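Local structure of DnaJ homolog subfamily C member 3 (Mus musculus, 3IEG) at residues R77-L82 and E111-K116; T141-I146 and A154-L159. The protein acts as an endoplasmic reticulum co-chaperone in the unfolded protein response, binding misfolded proteins through this TPR domain, stimulating HSPA8 ATPase activity and restraining the kinase EIF2AK4. All coordinates share one frame; numbering follows the deposited sequence.

Contact 1 (R77-L82 and E111-K116)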
# COMPACT_ATOMS: atom_id res chain seq x y z
N ARG A 77 0.11 -29.40 -6.71
CA ARG A 77 0.06 -28.28 -7.65
C ARG A 77 -1.33 -27.65 -7.69
O ARG A 77 -1.45 -26.42 -7.73
CB ARG A 77 0.50 -28.69 -9.05
CG ARG A 77 0.60 -27.50 -9.98
CD ARG A 77 1.18 -27.85 -11.32
NE ARG A 77 0.25 -28.65 -12.09
CZ ARG A 77 0.50 -29.09 -13.31
NH1 ARG A 77 1.66 -28.80 -13.89
NH2 ARG A 77 -0.40 -29.81 -13.94
N GLY A 78 -2.36 -28.49 -7.68
CA GLY A 78 -3.74 -28.03 -7.58
C GLY A 78 -3.97 -27.10 -6.41
O GLY A 78 -4.64 -26.08 -6.54
N HIS A 79 -3.42 -27.44 -5.25
CA HIS A 79 -3.51 -26.55 -4.09
C HIS A 79 -2.90 -25.17 -4.36
O HIS A 79 -3.52 -24.15 -4.03
CB HIS A 79 -2.84 -27.18 -2.85
CG HIS A 79 -3.52 -28.42 -2.36
ND1 HIS A 79 -4.89 -28.53 -2.27
CD2 HIS A 79 -3.01 -29.59 -1.93
CE1 HIS A 79 -5.19 -29.73 -1.81
NE2 HIS A 79 -4.07 -30.40 -1.59
N LEU A 80 -1.72 -25.14 -4.97
CA LEU A 80 -1.01 -23.88 -5.18
C LEU A 80 -1.75 -23.05 -6.20
O LEU A 80 -1.90 -21.85 -6.00
CB LEU A 80 0.47 -24.09 -5.59
CG LEU A 80 1.38 -24.89 -4.64
CD1 LEU A 80 2.80 -25.06 -5.20
CD2 LEU A 80 1.42 -24.24 -3.28
N LEU A 81 -2.21 -23.68 -7.28
CA LEU A 81 -3.01 -22.99 -8.31
C LEU A 81 -4.28 -22.36 -7.75
O LEU A 81 -4.58 -21.20 -8.04
CB LEU A 81 -3.37 -23.94 -9.47
CG LEU A 81 -2.20 -24.50 -10.30
CD1 LEU A 81 -2.60 -25.74 -11.11
CD2 LEU A 81 -1.60 -23.43 -11.19
N LEU A 82 -5.03 -23.10 -6.95
CA LEU A 82 -6.21 -22.53 -6.30
C LEU A 82 -5.86 -21.29 -5.49
O LEU A 82 -6.57 -20.29 -5.54
CB LEU A 82 -6.90 -23.58 -5.43
CG LEU A 82 -8.13 -23.17 -4.61
CD1 LEU A 82 -9.22 -22.53 -5.46
CD2 LEU A 82 -8.67 -24.39 -3.91
N GLU A 111 -11.90 -33.77 -4.08
CA GLU A 111 -13.34 -33.48 -4.14
C GLU A 111 -13.66 -32.23 -3.33
O GLU A 111 -14.47 -31.40 -3.74
CB GLU A 111 -14.17 -34.66 -3.63
CG GLU A 111 -14.09 -35.93 -4.48
CD GLU A 111 -14.98 -35.91 -5.72
OE1 GLU A 111 -15.29 -37.01 -6.24
OE2 GLU A 111 -15.38 -34.81 -6.19
N SER A 112 -13.01 -32.12 -2.18
CA SER A 112 -13.15 -30.98 -1.30
C SER A 112 -12.67 -29.69 -2.00
O SER A 112 -13.30 -28.62 -1.89
CB SER A 112 -12.36 -31.23 -0.02
OG SER A 112 -12.39 -30.11 0.83
N GLN A 113 -11.57 -29.79 -2.75
CA GLN A 113 -11.02 -28.65 -3.45
C GLN A 113 -11.81 -28.29 -4.72
O GLN A 113 -11.78 -27.14 -5.15
CB GLN A 113 -9.54 -28.88 -3.78
CG GLN A 113 -8.59 -28.94 -2.57
CD GLN A 113 -8.43 -27.60 -1.88
OE1 GLN A 113 -9.34 -27.13 -1.19
NE2 GLN A 113 -7.27 -26.98 -2.04
N LEU A 114 -12.53 -29.26 -5.29
CA LEU A 114 -13.38 -28.98 -6.46
C LEU A 114 -14.67 -28.27 -6.08
O LEU A 114 -15.19 -27.47 -6.86
CB LEU A 114 -13.71 -30.25 -7.26
CG LEU A 114 -12.66 -30.76 -8.27
CD1 LEU A 114 -13.15 -32.05 -8.87
CD2 LEU A 114 -12.34 -29.76 -9.38
N VAL A 115 -15.18 -28.57 -4.88
CA VAL A 115 -16.36 -27.85 -4.38
C VAL A 115 -15.96 -26.39 -4.20
O VAL A 115 -16.66 -25.50 -4.69
CB VAL A 115 -16.91 -28.44 -3.07
CG1 VAL A 115 -17.98 -27.51 -2.46
CG2 VAL A 115 -17.48 -29.84 -3.30
N LYS A 116 -14.82 -26.18 -3.55
CA LYS A 116 -14.37 -24.84 -3.24
C LYS A 116 -13.95 -24.00 -4.45
O LYS A 116 -14.20 -22.80 -4.47
CB LYS A 116 -13.23 -24.89 -2.22
CG LYS A 116 -13.15 -23.63 -1.37
CD LYS A 116 -11.90 -23.63 -0.55
CE LYS A 116 -11.95 -24.65 0.60
NZ LYS A 116 -10.91 -24.34 1.63
O HOH W 1 -5.52 -24.61 -1.91
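The imidazole of H79 and the amide of Q113 meet edge first, with Q113 coming to the rim of the ring instead of lying over either of its faces. The two planes stand 53° apart. Q113 NE2 donates to H79 ND1 over 2.8 Å, lying 14° out of the ring plane; the N-H...N angle of 135° marks a bent bond, and the ring nitrogen is also tilted from the plane of the Q113 amide. On the same rim, Q113 CG lies in the ring plane, 3.6 Å from H79 CE1, so aliphatic and polar parts of one side chain share an edge. The bend of Q113 at chi2 brings its amide nitrogen to ND1 while CG stays beside CE1.

A water uses the amide nitrogen a second time. It accepts from Q113 NE2 at 2.9 Å and donates to the backbone O of H79 at 3.0 Å, which ties the amide to both the ring and the main chain of one residue. L82 supplies the apolar counterpart: with CG anti to the backbone N, its side chain carries the CD2 methyl to the amide, 3.5 Å from Q113 NE2.

The ring is gripped at both nitrogens, because H79 NE2 hydrogen-bonds E109, one turn before Q113 on the same helix. This pattern is consistent with an imidazole protonated at NE2 and accepting at ND1.

In the fold, helix 71-84 of TPR 3 here faces the early turns of the long helix 104-132, which runs on into TPR 4. Helix 87-98 lies against both partners: its F94 touches Q113, and its D93 forms a salt bridge with R77.

Contact 2 (T141-I146 and A154-L159)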
# COMPACT_ATOMS: atom_id res chain seq x y z
N THR A 141 -17.41 -6.83 -1.88
CA THR A 141 -18.01 -7.92 -1.10
C THR A 141 -17.55 -9.26 -1.64
O THR A 141 -17.03 -10.09 -0.90
CB THR A 141 -19.54 -7.84 -1.10
OG1 THR A 141 -19.94 -6.66 -0.39
CG2 THR A 141 -20.17 -9.06 -0.44
N PHE A 142 -17.71 -9.45 -2.95
CA PHE A 142 -17.33 -10.68 -3.60
C PHE A 142 -15.82 -10.88 -3.56
O PHE A 142 -15.35 -11.98 -3.30
CB PHE A 142 -17.83 -10.72 -5.04
CG PHE A 142 -19.33 -10.64 -5.17
CD1 PHE A 142 -19.92 -9.62 -5.90
CD2 PHE A 142 -20.15 -11.60 -4.59
CE1 PHE A 142 -21.31 -9.55 -6.04
CE2 PHE A 142 -21.54 -11.53 -4.73
CZ PHE A 142 -22.12 -10.51 -5.45
N LEU A 143 -15.07 -9.82 -3.80
CA LEU A 143 -13.61 -9.94 -3.80
C LEU A 143 -13.09 -10.26 -2.41
O LEU A 143 -12.15 -11.03 -2.27
CB LEU A 143 -12.94 -8.69 -4.38
CG LEU A 143 -13.16 -8.42 -5.87
CD1 LEU A 143 -12.96 -6.95 -6.17
CD2 LEU A 143 -12.27 -9.27 -6.77
N ASP A 144 -13.72 -9.69 -1.39
CA ASP A 144 -13.37 -10.02 -0.02
C ASP A 144 -13.41 -11.53 0.20
O ASP A 144 -12.45 -12.11 0.70
CB ASP A 144 -14.31 -9.34 0.97
CG ASP A 144 -13.97 -7.87 1.20
OD1 ASP A 144 -12.81 -7.45 0.96
OD2 ASP A 144 -14.88 -7.14 1.63
N LYS A 145 -14.52 -12.15 -0.20
CA LYS A 145 -14.69 -13.60 -0.11
C LYS A 145 -13.64 -14.36 -0.92
O LYS A 145 -12.97 -15.24 -0.39
CB LYS A 145 -16.10 -14.03 -0.53
CG LYS A 145 -16.98 -14.60 0.60
CD LYS A 145 -17.90 -13.54 1.22
CE LYS A 145 -19.30 -13.56 0.58
NZ LYS A 145 -20.21 -12.55 1.20
N ILE A 146 -13.49 -14.01 -2.19
CA ILE A 146 -12.51 -14.69 -3.02
C ILE A 146 -11.11 -14.59 -2.40
O ILE A 146 -10.44 -15.61 -2.22
CB ILE A 146 -12.51 -14.17 -4.47
CG1 ILE A 146 -13.91 -14.28 -5.06
CG2 ILE A 146 -11.56 -14.98 -5.34
CD1 ILE A 146 -14.17 -13.34 -6.21
N ALA A 154 -2.92 -11.92 -7.54
CA ALA A 154 -2.49 -10.53 -7.59
C ALA A 154 -3.51 -9.65 -8.31
O ALA A 154 -3.78 -8.55 -7.85
CB ALA A 154 -1.11 -10.41 -8.24
N GLU A 155 -4.07 -10.13 -9.41
CA GLU A 155 -4.93 -9.29 -10.25
C GLU A 155 -6.28 -8.95 -9.58
O GLU A 155 -6.79 -7.84 -9.75
CB GLU A 155 -5.15 -9.88 -11.66
CG GLU A 155 -4.11 -10.91 -12.19
CD GLU A 155 -2.65 -10.50 -12.02
OE1 GLU A 155 -2.23 -9.52 -12.66
OE2 GLU A 155 -1.92 -11.17 -11.25
N LEU A 156 -6.84 -9.89 -8.83
CA LEU A 156 -8.10 -9.65 -8.12
C LEU A 156 -7.89 -8.70 -6.96
O LEU A 156 -8.77 -7.94 -6.60
CB LEU A 156 -8.74 -10.95 -7.65
CG LEU A 156 -9.30 -11.84 -8.75
CD1 LEU A 156 -10.22 -12.88 -8.13
CD2 LEU A 156 -10.04 -11.02 -9.81
N ARG A 157 -6.71 -8.79 -6.36
CA ARG A 157 -6.21 -7.81 -5.41
C ARG A 157 -6.20 -6.40 -6.01
O ARG A 157 -6.68 -5.46 -5.40
CB ARG A 157 -4.78 -8.16 -5.02
CG ARG A 157 -4.33 -7.57 -3.74
CD ARG A 157 -4.68 -8.52 -2.65
NE ARG A 157 -4.52 -7.90 -1.36
CZ ARG A 157 -4.33 -8.59 -0.25
NH1 ARG A 157 -4.29 -9.91 -0.32
NH2 ARG A 157 -4.19 -7.96 0.91
N GLU A 158 -5.62 -6.28 -7.19
CA GLU A 158 -5.57 -5.00 -7.87
C GLU A 158 -6.95 -4.52 -8.28
O GLU A 158 -7.20 -3.32 -8.24
CB GLU A 158 -4.63 -5.05 -9.07
CG GLU A 158 -3.16 -5.25 -8.69
CD GLU A 158 -2.23 -5.29 -9.89
OE1 GLU A 158 -2.60 -5.90 -10.92
OE2 GLU A 158 -1.14 -4.70 -9.82
N LEU A 159 -7.83 -5.44 -8.66
CA LEU A 159 -9.21 -5.10 -8.99
C LEU A 159 -9.98 -4.55 -7.79
O LEU A 159 -10.74 -3.60 -7.93
CB LEU A 159 -9.96 -6.29 -9.58
CG LEU A 159 -11.42 -6.02 -10.01
CD1 LEU A 159 -11.48 -5.20 -11.29
CD2 LEU A 159 -12.19 -7.30 -10.18
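L143 and I146 face L156 and L159 across a helix pair characteristic of tetratricopeptide repeats, where one repeat ends and the next begins. Helix 136-149 closes TPR 4 and helix 154-166 opens TPR 5; locally they run nearly antiparallel, at 150°, with axes 10.2 Å apart.

The tight part is built from apolar side chains, and L143 CD2 also meets the main chain, 3.7 Å from L156 O. The same methyl enters between successive turns of the facing helix, 4.0 Å from L156 CB and 3.9 Å from L159 CD2, while the side chains of L143 and L159 cross at about a right angle. Replacing L143 with an alanine would probably open a gap facing L156 and L159 and leave the CD2 methyl of L159 without its mate across the interface.

The contact is looser away from this line, where K145 and E155 are exposed. One polar link spans the same two helices outside the leucines, a salt bridge from D144 to R160. The buried flank is closed instead by helix 104-132, whose M120 and L123 touch I146.

I146 therefore serves two neighbours. With its CG2 anti to the backbone N, the branch methyl reaches across the helix pair, and I146 CG2 stops 3.7 Å from L156 CD1.

In the fold
Contacts 1 and 2 follow one another along the chain and illustrate how a TPR array propagates helix by helix. Their centres are 18 Å apart, and their nearest atoms, about 7 Å apart, do not touch. Helix 104-132 links them: its early turns take part in contact 1, and further along it packs on the I146 side of contact 2. The first centres on a polar, water-bridged amide with a leucine methyl beside it; the second is apolar and buried. Misfolded proteins bind in a hydrophobic groove of the first two repeats. Both contacts lie beyond those repeats, but R77, on the same helix segment as H79, packs on helix 53-66 of TPR 2, so that segment adjoins the groove-bearing repeats.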